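Local coordinates for protein aminoglycoside phosphotransferase (Mycobacterium smegmatis, PDB 6EF6) that phosphorylates (S)-1-amino-2-propanol as a kinase of the aminoacetone utilization microcompartment, at residues I81-L85 against G169-F173; D86-L91 against H160-W164; R311-L315 against Y334-S338. One frame throughout, in Å; residues are numbered along the deposited sequence.

The three contacts illustrate how a kinase-like fold joins its helices and loops, two of them close to a bound ligand. Interactions 1 and 2 share helix 78-94, which packs beside the five-stranded sheet; their centres lie about 11 Å apart, and they meet where Phe170 CE1 is 3.8 Å from Trp164 CH2. Glu84 of interaction 1 has its side chain about 5 Å from the bound benzoic acid. Interaction 3 lies on the other side of the chain's centre, about 29 Å from interaction 1 and about 32 Å from interaction 2 between centres. It joins two C-terminal helices, with the Leu314 side chain about 4 Å from the bound (2R)-1-methoxypropan-2-amine, whose pocket includes Arg310 and Trp317.

Interaction 1: I81-L85 against G169-F173; sequences IESEL and GFGRF
In this phosphotransferase fold helix 78-94 probably corresponds to the C helix of protein kinases, and its Ser83 and Glu84 receive the loop 169-173 through Gly171, Phe170 and Arg172. The amide N of Gly171 donates a nearly straight hydrogen bond to Ser83 OG (3.0 Å, 166°), so a loop backbone group finds its acceptor on a helix side chain. The same serine also has a weak bond to His79 O, one turn back. Its CB sits over one face of the Phe170 ring, 4.0 Å from the centroid and displaced toward the rim, a CH-pi contact; the ring also brings CE1 to 3.4 Å from Ser83 O. The OE1 of Glu84 forms a salt bridge with Arg69 of strand 64-70, a residue of the benzoic acid pocket, an arrangement reminiscent of the C-helix glutamate and sheet lysine of protein kinases. Arg172 comes alongside this pair. Its chain, bent at chi2 (-70°) and again at chi3 (-60°), folds back along the helix, CD lying 3.9 Å from Ser83 CB, and Glu84 CB covers one face of the guanidinium. The charged groups do not touch; a water bridges them, donating to Glu84 OE1 at 2.6 Å and accepting from Arg172 NH1 at 2.8 Å. Three backbone carbonyls take its N-H groups: NH1 of Arg172 reaches Glu80 O, NE reaches Cys256 O and NH2 reaches Asp254 O, linking the helix to the chain just beyond the sodium ligand Asp252.

Interaction 2: D86-L91 against H160-W164; sequences DWLAAL and HSQRW
Residues 86-91 of helix 78-94 pass the C-terminal end of helix 147-163 with CA atoms 7.2 Å apart at Leu91 and His160 and 8.0 Å apart at Ala90 and Trp164, Trp164 being where the chain departs from the helix. Trp87 NE1 donates to His160 ND1 (3.0 Å, 152°); the acceptor lies in the indole plane, whereas the donor is tilted 20° out of the imidazole plane. Because ND1 accepts, the histidine is probably neutral with its proton on NE2. His160 carries CG anti to the backbone N (chi1 -178°), which sends its imidazole toward helix 78-94. The two rings approach by their rims without stacking. Leu91 comes over a face of the imidazole instead, bringing CD2 to 3.4 Å from His160 CG, while its other methyl, CD1, rests on the indole of Trp87. Together Trp87, His160 and Trp164 make an aromatic cluster between the helix beside the five-stranded sheet and a helix of the larger helical lobe, so it probably bridges the two lobes of the kinase-like fold. Trp87 has an edge-to-face partner in Phe253, which follows the sodium ligand Asp252, and both tryptophans touch Leu227. The indoles of Trp87 and Trp164 are close to parallel but offset enough to share little area, with Trp87 CD1 3.6 Å from Trp164 CZ3. Ala90 CB stands over the five-membered ring of Trp164, 3.8 Å from its centroid, a CH-pi contact, and His160 CE1 lies over that same indole face. Ser161 OG bonds to Leu227 O.

Interaction 3: R311-L315 against Y334-S338; sequences RLLLL and YAAGS
With CG trans to the backbone N in both Arg311 and Tyr334, each side chain reaches across between two nearly antiparallel helices, and a bend at chi2 of Arg311 (74°) lays its guanidinium flat on the phenol. The planes differ by only 12°, and Arg311 CZ lies 3.6 Å from the Tyr334 centroid, a stacked cation-pi pair offset toward the CE1 rim. Arg311 NE points in the guanidinium plane to Ser338 OG (2.9 Å, 169°), and NH2 donates to a lone pair of Tyr334 O at 3.0 Å. Ser338 OG passes the chain on, donating to that same carbonyl at 2.8 Å from above its plane; with Ser338 N also bound, three donors share Tyr334 O. NH2 of Arg311 lies 3.4 Å from Gly337 C, where the absence of a side chain leaves room for it. Apolar groups pack near the ring: Leu315 CD1 meets Tyr334 CD2 and Ala335 CB, and Leu314 CB lies 4.1 Å from Tyr334 CE2. Here the hairpin of helices 303-320 and 325-347 is joined to the loop carrying Glu273, whose OE1 takes a salt bridge from Arg311 NH1 and a hydrogen bond from Tyr334 OH; NH1 also hydrogen-bonds to His274 ND1. Stacking, together with donors satisfied at NE, NH1 and NH2, fixes the guanidinium's rotation, and the nearby carboxylate probably stabilises its buried positive charge.

Interaction 1: I81-L85 against G169-F173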
ATOM      1  N   ILE A  81     -11.681   3.376  -9.030  1.00 23.42           N
ATOM      2  CA  ILE A  81     -11.616   1.946  -8.746  1.00 21.41           C
ATOM      3  C   ILE A  81     -11.529   1.162 -10.047  1.00 20.81           C
ATOM      4  O   ILE A  81     -10.718   0.241 -10.179  1.00 20.56           O
ATOM      5  CB  ILE A  81     -12.808   1.509  -7.867  1.00 24.50           C
ATOM      6  CG1 ILE A  81     -12.855   2.298  -6.534  1.00 26.78           C
ATOM      7  CG2 ILE A  81     -12.731   0.006  -7.604  1.00 23.22           C
ATOM      8  CD1 ILE A  81     -14.113   2.057  -5.651  1.00 24.37           C
ATOM      9  N   GLU A  82     -12.320   1.560 -11.047  1.00 22.95           N
ATOM     10  CA  GLU A  82     -12.236   0.914 -12.355  1.00 23.36           C
ATOM     11  C   GLU A  82     -10.827   0.986 -12.936  1.00 22.50           C
ATOM     12  O   GLU A  82     -10.367   0.022 -13.547  1.00 23.72           O
ATOM     13  CB  GLU A  82     -13.235   1.523 -13.322  1.00 26.04           C
ATOM     14  CG  GLU A  82     -14.676   1.205 -12.946  1.00 32.54           C
ATOM     15  CD  GLU A  82     -15.672   1.998 -13.764  1.00 61.82           C
ATOM     16  OE1 GLU A  82     -15.250   2.895 -14.524  1.00 70.97           O
ATOM     17  OE2 GLU A  82     -16.882   1.724 -13.636  1.00 75.39           O
ATOM     18  N   SER A  83     -10.118   2.105 -12.740  1.00 21.09           N
ATOM     19  CA  SER A  83      -8.742   2.221 -13.201  1.00 21.22           C
ATOM     20  C   SER A  83      -7.809   1.238 -12.494  1.00 20.05           C
ATOM     21  O   SER A  83      -6.909   0.669 -13.126  1.00 22.56           O
ATOM     22  CB  SER A  83      -8.271   3.667 -13.068  1.00 22.57           C
ATOM     23  OG  SER A  83      -8.940   4.486 -14.026  1.00 25.54           O
ATOM     24  N   GLU A  84      -7.970   1.041 -11.174  1.00 19.71           N
ATOM     25  CA  GLU A  84      -7.204   0.010 -10.477  1.00 19.04           C
ATOM     26  C   GLU A  84      -7.451  -1.325 -11.149  1.00 18.47           C
ATOM     27  O   GLU A  84      -6.516  -2.082 -11.414  1.00 18.84           O
ATOM     28  CB  GLU A  84      -7.653  -0.072  -9.010  1.00 18.29           C
ATOM     29  CG  GLU A  84      -7.030  -1.267  -8.240  1.00 17.77           C
ATOM     30  CD  GLU A  84      -7.856  -1.735  -7.027  1.00 26.14           C
ATOM     31  OE1 GLU A  84      -8.882  -1.101  -6.705  1.00 23.72           O
ATOM     32  OE2 GLU A  84      -7.454  -2.747  -6.407  1.00 21.64           O
ATOM     33  N   LEU A  85      -8.728  -1.651 -11.374  1.00 19.28           N
ATOM     34  CA  LEU A  85      -9.090  -2.941 -11.961  1.00 20.40           C
ATOM     35  C   LEU A  85      -8.534  -3.092 -13.377  1.00 22.56           C
ATOM     36  O   LEU A  85      -8.168  -4.195 -13.770  1.00 23.45           O
ATOM     37  CB  LEU A  85     -10.613  -3.171 -11.904  1.00 21.91           C
ATOM     38  CG  LEU A  85     -11.239  -3.072 -10.482  1.00 20.99           C
ATOM     39  CD1 LEU A  85     -12.703  -3.438 -10.544  1.00 23.27           C
ATOM     40  CD2 LEU A  85     -10.512  -3.888  -9.427  1.00 22.68           C
ATOM     41  N   GLY A 169      -8.890   7.614 -20.514  1.00 28.99           N
ATOM     42  CA  GLY A 169      -9.678   7.889 -19.333  1.00 33.72           C
ATOM     43  C   GLY A 169      -9.141   7.324 -18.034  1.00 28.95           C
ATOM     44  O   GLY A 169      -9.785   7.509 -17.008  1.00 31.43           O
ATOM     45  N   PHE A 170      -7.983   6.673 -18.037  1.00 28.57           N
ATOM     46  CA  PHE A 170      -7.383   6.203 -16.790  1.00 26.05           C
ATOM     47  C   PHE A 170      -7.241   7.364 -15.819  1.00 29.07           C
ATOM     48  O   PHE A 170      -6.818   8.457 -16.190  1.00 30.96           O
ATOM     49  CB  PHE A 170      -5.990   5.661 -17.079  1.00 23.94           C
ATOM     50  CG  PHE A 170      -5.339   4.985 -15.904  1.00 23.99           C
ATOM     51  CD1 PHE A 170      -5.532   3.639 -15.721  1.00 22.12           C
ATOM     52  CD2 PHE A 170      -4.484   5.664 -15.059  1.00 23.65           C
ATOM     53  CE1 PHE A 170      -4.960   2.988 -14.653  1.00 21.77           C
ATOM     54  CE2 PHE A 170      -3.880   4.999 -13.998  1.00 24.31           C
ATOM     55  CZ  PHE A 170      -4.112   3.661 -13.833  1.00 20.72           C
ATOM     56  N   GLY A 171      -7.573   7.120 -14.553  1.00 25.00           N
ATOM     57  CA  GLY A 171      -7.488   8.137 -13.538  1.00 27.04           C
ATOM     58  C   GLY A 171      -7.157   7.553 -12.184  1.00 25.07           C
ATOM     59  O   GLY A 171      -7.929   6.733 -11.674  1.00 27.14           O
ATOM     60  N   ARG A 172      -6.019   7.950 -11.627  1.00 23.06           N
ATOM     61  CA  ARG A 172      -5.707   7.608 -10.246  1.00 20.30           C
ATOM     62  C   ARG A 172      -5.047   8.814  -9.589  1.00 24.66           C
ATOM     63  O   ARG A 172      -4.455   9.650 -10.266  1.00 24.80           O
ATOM     64  CB  ARG A 172      -4.748   6.421 -10.096  1.00 21.51           C
ATOM     65  CG  ARG A 172      -5.297   5.108 -10.600  1.00 20.22           C
ATOM     66  CD  ARG A 172      -6.415   4.557  -9.716  1.00 21.41           C
ATOM     67  NE  ARG A 172      -5.962   4.320  -8.350  1.00 19.67           N
ATOM     68  CZ  ARG A 172      -6.675   3.767  -7.383  1.00 19.26           C
ATOM     69  NH1 ARG A 172      -7.926   3.396  -7.575  1.00 19.70           N
ATOM     70  NH2 ARG A 172      -6.133   3.563  -6.228  1.00 18.49           N
ATOM     71  N   PHE A 173      -5.155   8.899  -8.274  1.00 22.01           N
ATOM     72  CA  PHE A 173      -4.541   9.984  -7.521  1.00 23.01           C
ATOM     73  C   PHE A 173      -3.026   9.834  -7.446  1.00 19.97           C
ATOM     74  O   PHE A 173      -2.433   8.877  -7.965  1.00 19.48           O
ATOM     75  CB  PHE A 173      -5.229  10.172  -6.163  1.00 21.37           C
ATOM     76  CG  PHE A 173      -5.204   8.971  -5.213  1.00 21.77           C
ATOM     77  CD1 PHE A 173      -4.321   7.902  -5.347  1.00 21.41           C
ATOM     78  CD2 PHE A 173      -6.094   8.930  -4.141  1.00 22.11           C
ATOM     79  CE1 PHE A 173      -4.336   6.855  -4.454  1.00 21.01           C
ATOM     80  CE2 PHE A 173      -6.063   7.863  -3.224  1.00 21.24           C
ATOM     81  CZ  PHE A 173      -5.204   6.849  -3.386  1.00 20.05           C
TER
HETATM   82  O   HOH W   1      -9.066   1.421  -5.941  1.00 21.82           O

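Interaction 2: D86-L91 against H160-W164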
ATOM      1  N   ASP A  86      -8.428  -2.003 -14.136  1.00 21.32           N
ATOM      2  CA  ASP A  86      -7.785  -2.078 -15.454  1.00 21.02           C
ATOM      3  C   ASP A  86      -6.304  -2.429 -15.334  1.00 22.76           C
ATOM      4  O   ASP A  86      -5.772  -3.199 -16.144  1.00 24.11           O
ATOM      5  CB  ASP A  86      -7.929  -0.740 -16.169  1.00 23.86           C
ATOM      6  CG  ASP A  86      -9.355  -0.488 -16.705  1.00 26.52           C
ATOM      7  OD1 ASP A  86     -10.126  -1.473 -16.840  1.00 27.03           O
ATOM      8  OD2 ASP A  86      -9.667   0.692 -16.951  1.00 28.77           O
ATOM      9  N   TRP A  87      -5.599  -1.907 -14.307  1.00 19.78           N
ATOM     10  CA  TRP A  87      -4.222  -2.335 -14.129  1.00 19.34           C
ATOM     11  C   TRP A  87      -4.160  -3.809 -13.751  1.00 21.29           C
ATOM     12  O   TRP A  87      -3.300  -4.554 -14.260  1.00 20.80           O
ATOM     13  CB  TRP A  87      -3.504  -1.474 -13.095  1.00 18.59           C
ATOM     14  CG  TRP A  87      -2.011  -1.636 -13.090  1.00 18.09           C
ATOM     15  CD1 TRP A  87      -1.239  -2.130 -14.088  1.00 18.56           C
ATOM     16  CD2 TRP A  87      -1.088  -1.308 -12.027  1.00 16.21           C
ATOM     17  NE1 TRP A  87       0.080  -2.142 -13.729  1.00 18.02           N
ATOM     18  CE2 TRP A  87       0.213  -1.658 -12.453  1.00 16.68           C
ATOM     19  CE3 TRP A  87      -1.248  -0.790 -10.755  1.00 17.05           C
ATOM     20  CZ2 TRP A  87       1.341  -1.441 -11.698  1.00 16.82           C
ATOM     21  CZ3 TRP A  87      -0.128  -0.606  -9.976  1.00 17.36           C
ATOM     22  CH2 TRP A  87       1.162  -0.946 -10.432  1.00 15.84           C
ATOM     23  N   LEU A  88      -5.045  -4.257 -12.847  1.00 20.55           N
ATOM     24  CA  LEU A  88      -5.031  -5.672 -12.494  1.00 22.72           C
ATOM     25  C   LEU A  88      -5.233  -6.538 -13.719  1.00 22.11           C
ATOM     26  O   LEU A  88      -4.556  -7.562 -13.877  1.00 23.35           O
ATOM     27  CB  LEU A  88      -6.109  -6.015 -11.450  1.00 21.67           C
ATOM     28  CG  LEU A  88      -6.063  -5.326 -10.113  1.00 21.35           C
ATOM     29  CD1 LEU A  88      -7.187  -5.843  -9.200  1.00 23.53           C
ATOM     30  CD2 LEU A  88      -4.708  -5.490  -9.451  1.00 22.76           C
ATOM     31  N   ALA A  89      -6.140  -6.140 -14.602  1.00 22.15           N
ATOM     32  CA  ALA A  89      -6.405  -6.945 -15.789  1.00 24.07           C
ATOM     33  C   ALA A  89      -5.177  -7.033 -16.687  1.00 23.95           C
ATOM     34  O   ALA A  89      -4.900  -8.090 -17.273  1.00 26.57           O
ATOM     35  CB  ALA A  89      -7.597  -6.360 -16.546  1.00 26.00           C
ATOM     36  N   ALA A  90      -4.435  -5.934 -16.815  1.00 22.87           N
ATOM     37  CA  ALA A  90      -3.211  -5.934 -17.619  1.00 23.70           C
ATOM     38  C   ALA A  90      -2.116  -6.752 -16.952  1.00 24.34           C
ATOM     39  O   ALA A  90      -1.403  -7.502 -17.621  1.00 24.53           O
ATOM     40  CB  ALA A  90      -2.756  -4.502 -17.843  1.00 26.59           C
ATOM     41  N   LEU A  91      -1.990  -6.649 -15.628  1.00 23.05           N
ATOM     42  CA  LEU A  91      -0.994  -7.455 -14.916  1.00 23.56           C
ATOM     43  C   LEU A  91      -1.307  -8.941 -15.057  1.00 23.99           C
ATOM     44  O   LEU A  91      -0.396  -9.759 -15.222  1.00 27.57           O
ATOM     45  CB  LEU A  91      -0.925  -7.046 -13.435  1.00 19.44           C
ATOM     46  CG  LEU A  91      -0.298  -5.677 -13.211  1.00 19.35           C
ATOM     47  CD1 LEU A  91      -0.653  -5.220 -11.792  1.00 20.20           C
ATOM     48  CD2 LEU A  91       1.204  -5.667 -13.423  1.00 22.59           C
ATOM     49  N   HIS A 160       6.237  -3.597 -15.545  1.00 18.79           N
ATOM     50  CA  HIS A 160       4.945  -3.531 -16.220  1.00 19.96           C
ATOM     51  C   HIS A 160       4.455  -2.097 -16.334  1.00 19.49           C
ATOM     52  O   HIS A 160       4.030  -1.641 -17.407  1.00 19.49           O
ATOM     53  CB  HIS A 160       3.891  -4.388 -15.544  1.00 19.56           C
ATOM     54  CG  HIS A 160       2.606  -4.348 -16.283  1.00 20.02           C
ATOM     55  ND1 HIS A 160       1.603  -3.444 -16.010  1.00 20.57           N
ATOM     56  CD2 HIS A 160       2.232  -4.990 -17.416  1.00 21.01           C
ATOM     57  CE1 HIS A 160       0.630  -3.588 -16.889  1.00 19.05           C
ATOM     58  NE2 HIS A 160       0.997  -4.504 -17.778  1.00 22.80           N
ATOM     59  N   SER A 161       4.498  -1.360 -15.234  1.00 19.35           N
ATOM     60  CA  SER A 161       4.018   0.018 -15.235  1.00 18.73           C
ATOM     61  C   SER A 161       4.754   0.870 -16.274  1.00 21.32           C
ATOM     62  O   SER A 161       4.140   1.715 -16.946  1.00 21.52           O
ATOM     63  CB  SER A 161       4.183   0.598 -13.812  1.00 19.89           C
ATOM     64  OG  SER A 161       4.075   2.026 -13.802  1.00 25.41           O
ATOM     65  N   GLN A 162       6.065   0.685 -16.390  1.00 19.11           N
ATOM     66  CA  GLN A 162       6.862   1.461 -17.338  1.00 22.02           C
ATOM     67  C   GLN A 162       6.520   1.172 -18.783  1.00 25.24           C
ATOM     68  O   GLN A 162       6.738   2.036 -19.645  1.00 30.09           O
ATOM     69  CB  GLN A 162       8.333   1.155 -17.139  1.00 24.48           C
ATOM     70  CG  GLN A 162       8.854   1.771 -15.858  1.00 37.84           C
ATOM     71  CD  GLN A 162      10.268   2.253 -15.965  1.00 53.79           C
ATOM     72  OE1 GLN A 162      11.216   1.480 -15.816  1.00 58.43           O
ATOM     73  NE2 GLN A 162      10.424   3.541 -16.231  1.00 53.67           N
ATOM     74  N   ARG A 163       6.029  -0.020 -19.102  1.00 18.66           N
ATOM     75  CA  ARG A 163       5.757  -0.309 -20.503  1.00 22.02           C
ATOM     76  C   ARG A 163       4.278  -0.272 -20.853  1.00 22.25           C
ATOM     77  O   ARG A 163       3.939  -0.236 -22.038  1.00 25.60           O
ATOM     78  CB  ARG A 163       6.371  -1.655 -20.856  1.00 31.11           C
ATOM     79  CG  ARG A 163       5.696  -2.852 -20.286  1.00 39.05           C
ATOM     80  CD  ARG A 163       6.419  -4.149 -20.701  1.00 51.29           C
ATOM     81  NE  ARG A 163       6.343  -5.170 -19.652  1.00 69.16           N
ATOM     82  CZ  ARG A 163       5.387  -6.094 -19.542  1.00 66.80           C
ATOM     83  NH1 ARG A 163       5.434  -6.953 -18.525  1.00 66.46           N
ATOM     84  NH2 ARG A 163       4.396  -6.168 -20.429  1.00 52.60           N
ATOM     85  N   TRP A 164       3.404  -0.185 -19.863  1.00 24.18           N
ATOM     86  CA  TRP A 164       1.971  -0.328 -20.101  1.00 20.21           C
ATOM     87  C   TRP A 164       1.429   0.969 -20.650  1.00 24.06           C
ATOM     88  O   TRP A 164       1.529   2.019 -20.007  1.00 25.92           O
ATOM     89  CB  TRP A 164       1.254  -0.671 -18.791  1.00 22.53           C
ATOM     90  CG  TRP A 164      -0.247  -0.906 -18.919  1.00 24.14           C
ATOM     91  CD1 TRP A 164      -0.898  -1.588 -19.932  1.00 26.86           C
ATOM     92  CD2 TRP A 164      -1.258  -0.470 -18.017  1.00 21.29           C
ATOM     93  NE1 TRP A 164      -2.252  -1.595 -19.705  1.00 26.41           N
ATOM     94  CE2 TRP A 164      -2.495  -0.929 -18.529  1.00 21.59           C
ATOM     95  CE3 TRP A 164      -1.244   0.262 -16.815  1.00 21.78           C
ATOM     96  CZ2 TRP A 164      -3.691  -0.667 -17.887  1.00 23.53           C
ATOM     97  CZ3 TRP A 164      -2.432   0.512 -16.184  1.00 21.48           C
ATOM     98  CH2 TRP A 164      -3.633   0.036 -16.712  1.00 23.05           C
TER

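Interaction 3: R311-L315 against Y334-S338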
ATOM      1  N   ARG A 311       7.562   6.925   6.700  1.00 11.72           N
ATOM      2  CA  ARG A 311       7.454   7.125   8.138  1.00 11.20           C
ATOM      3  C   ARG A 311       6.583   8.319   8.481  1.00 12.73           C
ATOM      4  O   ARG A 311       5.712   8.234   9.341  1.00 12.55           O
ATOM      5  CB  ARG A 311       8.827   7.326   8.721  1.00 11.29           C
ATOM      6  CG  ARG A 311       8.874   7.331  10.256  1.00 12.36           C
ATOM      7  CD  ARG A 311       8.698   5.920  10.839  1.00 13.30           C
ATOM      8  NE  ARG A 311       8.712   5.932  12.300  1.00 12.95           N
ATOM      9  CZ  ARG A 311       8.892   4.877  13.084  1.00 12.36           C
ATOM     10  NH1 ARG A 311       9.128   3.695  12.520  1.00 13.29           N
ATOM     11  NH2 ARG A 311       8.898   5.000  14.378  1.00 14.09           N
ATOM     12  N   LEU A 312       6.801   9.473   7.822  1.00 12.17           N
ATOM     13  CA  LEU A 312       5.999  10.662   8.112  1.00 12.65           C
ATOM     14  C   LEU A 312       4.559  10.436   7.723  1.00 12.69           C
ATOM     15  O   LEU A 312       3.655  10.877   8.411  1.00 14.13           O
ATOM     16  CB  LEU A 312       6.573  11.899   7.419  1.00 15.43           C
ATOM     17  CG  LEU A 312       7.924  12.385   7.917  1.00 14.56           C
ATOM     18  CD1 LEU A 312       8.360  13.619   7.066  1.00 19.03           C
ATOM     19  CD2 LEU A 312       7.813  12.758   9.364  1.00 17.27           C
ATOM     20  N   LEU A 313       4.337   9.810   6.557  1.00 12.81           N
ATOM     21  CA  LEU A 313       2.987   9.498   6.153  1.00 13.01           C
ATOM     22  C   LEU A 313       2.249   8.639   7.162  1.00 13.67           C
ATOM     23  O   LEU A 313       1.063   8.846   7.414  1.00 14.23           O
ATOM     24  CB  LEU A 313       2.955   8.871   4.774  1.00 13.61           C
ATOM     25  CG  LEU A 313       3.059   9.822   3.614  1.00 14.94           C
ATOM     26  CD1 LEU A 313       3.486   9.077   2.358  1.00 17.39           C
ATOM     27  CD2 LEU A 313       1.750  10.612   3.376  1.00 18.96           C
ATOM     28  N   LEU A 314       2.913   7.587   7.654  1.00 13.24           N
ATOM     29  CA  LEU A 314       2.278   6.709   8.630  1.00 12.94           C
ATOM     30  C   LEU A 314       2.087   7.367   9.981  1.00 13.89           C
ATOM     31  O   LEU A 314       1.132   7.051  10.687  1.00 14.66           O
ATOM     32  CB  LEU A 314       3.050   5.389   8.745  1.00 12.72           C
ATOM     33  CG  LEU A 314       3.016   4.523   7.483  1.00 14.18           C
ATOM     34  CD1 LEU A 314       3.870   3.285   7.723  1.00 14.85           C
ATOM     35  CD2 LEU A 314       1.613   4.155   7.086  1.00 15.78           C
ATOM     36  N   LEU A 315       2.963   8.301  10.341  1.00 13.18           N
ATOM     37  CA  LEU A 315       2.736   9.088  11.550  1.00 13.86           C
ATOM     38  C   LEU A 315       1.496   9.983  11.404  1.00 14.09           C
ATOM     39  O   LEU A 315       0.676  10.048  12.307  1.00 15.96           O
ATOM     40  CB  LEU A 315       3.994   9.923  11.799  1.00 14.89           C
ATOM     41  CG  LEU A 315       3.998  10.833  13.029  1.00 13.89           C
ATOM     42  CD1 LEU A 315       3.717  10.093  14.338  1.00 16.06           C
ATOM     43  CD2 LEU A 315       5.352  11.548  13.133  1.00 14.38           C
ATOM     44  N   TYR A 334       5.682   5.862  18.308  1.00 12.40           N
ATOM     45  CA  TYR A 334       6.015   5.941  16.880  1.00 12.24           C
ATOM     46  C   TYR A 334       6.658   7.272  16.561  1.00 12.84           C
ATOM     47  O   TYR A 334       7.599   7.344  15.743  1.00 13.15           O
ATOM     48  CB  TYR A 334       4.777   5.687  16.042  1.00 13.38           C
ATOM     49  CG  TYR A 334       5.071   5.278  14.605  1.00 12.25           C
ATOM     50  CD1 TYR A 334       5.578   4.014  14.323  1.00 13.20           C
ATOM     51  CD2 TYR A 334       4.822   6.139  13.537  1.00 15.06           C
ATOM     52  CE1 TYR A 334       5.855   3.629  13.016  1.00 14.86           C
ATOM     53  CE2 TYR A 334       5.092   5.768  12.222  1.00 14.18           C
ATOM     54  CZ  TYR A 334       5.584   4.502  11.984  1.00 13.35           C
ATOM     55  OH  TYR A 334       5.811   4.197  10.658  1.00 14.99           O
ATOM     56  N   ALA A 335       6.151   8.343  17.137  1.00 11.93           N
ATOM     57  CA  ALA A 335       6.768   9.646  16.951  1.00 13.16           C
ATOM     58  C   ALA A 335       8.209   9.654  17.440  1.00 13.26           C
ATOM     59  O   ALA A 335       9.085  10.227  16.771  1.00 12.81           O
ATOM     60  CB  ALA A 335       5.960  10.704  17.651  1.00 13.91           C
ATOM     61  N   ALA A 336       8.485   9.040  18.591  1.00 12.62           N
ATOM     62  CA  ALA A 336       9.855   8.984  19.109  1.00 12.51           C
ATOM     63  C   ALA A 336      10.784   8.223  18.167  1.00 13.88           C
ATOM     64  O   ALA A 336      11.900   8.697  17.894  1.00 13.35           O
ATOM     65  CB  ALA A 336       9.875   8.409  20.518  1.00 13.84           C
ATOM     66  N   GLY A 337      10.319   7.099  17.623  1.00 12.55           N
ATOM     67  CA  GLY A 337      11.155   6.376  16.662  1.00 12.89           C
ATOM     68  C   GLY A 337      11.333   7.171  15.372  1.00 12.39           C
ATOM     69  O   GLY A 337      12.411   7.124  14.765  1.00 14.08           O
ATOM     70  N   SER A 338      10.352   7.984  14.997  1.00 11.57           N
ATOM     71  CA  SER A 338      10.482   8.821  13.811  1.00 11.94           C
ATOM     72  C   SER A 338      11.580   9.860  14.033  1.00 12.98           C
ATOM     73  O   SER A 338      12.338  10.194  13.102  1.00 13.56           O
ATOM     74  CB  SER A 338       9.169   9.508  13.500  1.00 12.97           C
ATOM     75  OG  SER A 338       8.089   8.596  13.326  1.00 12.68           O
TER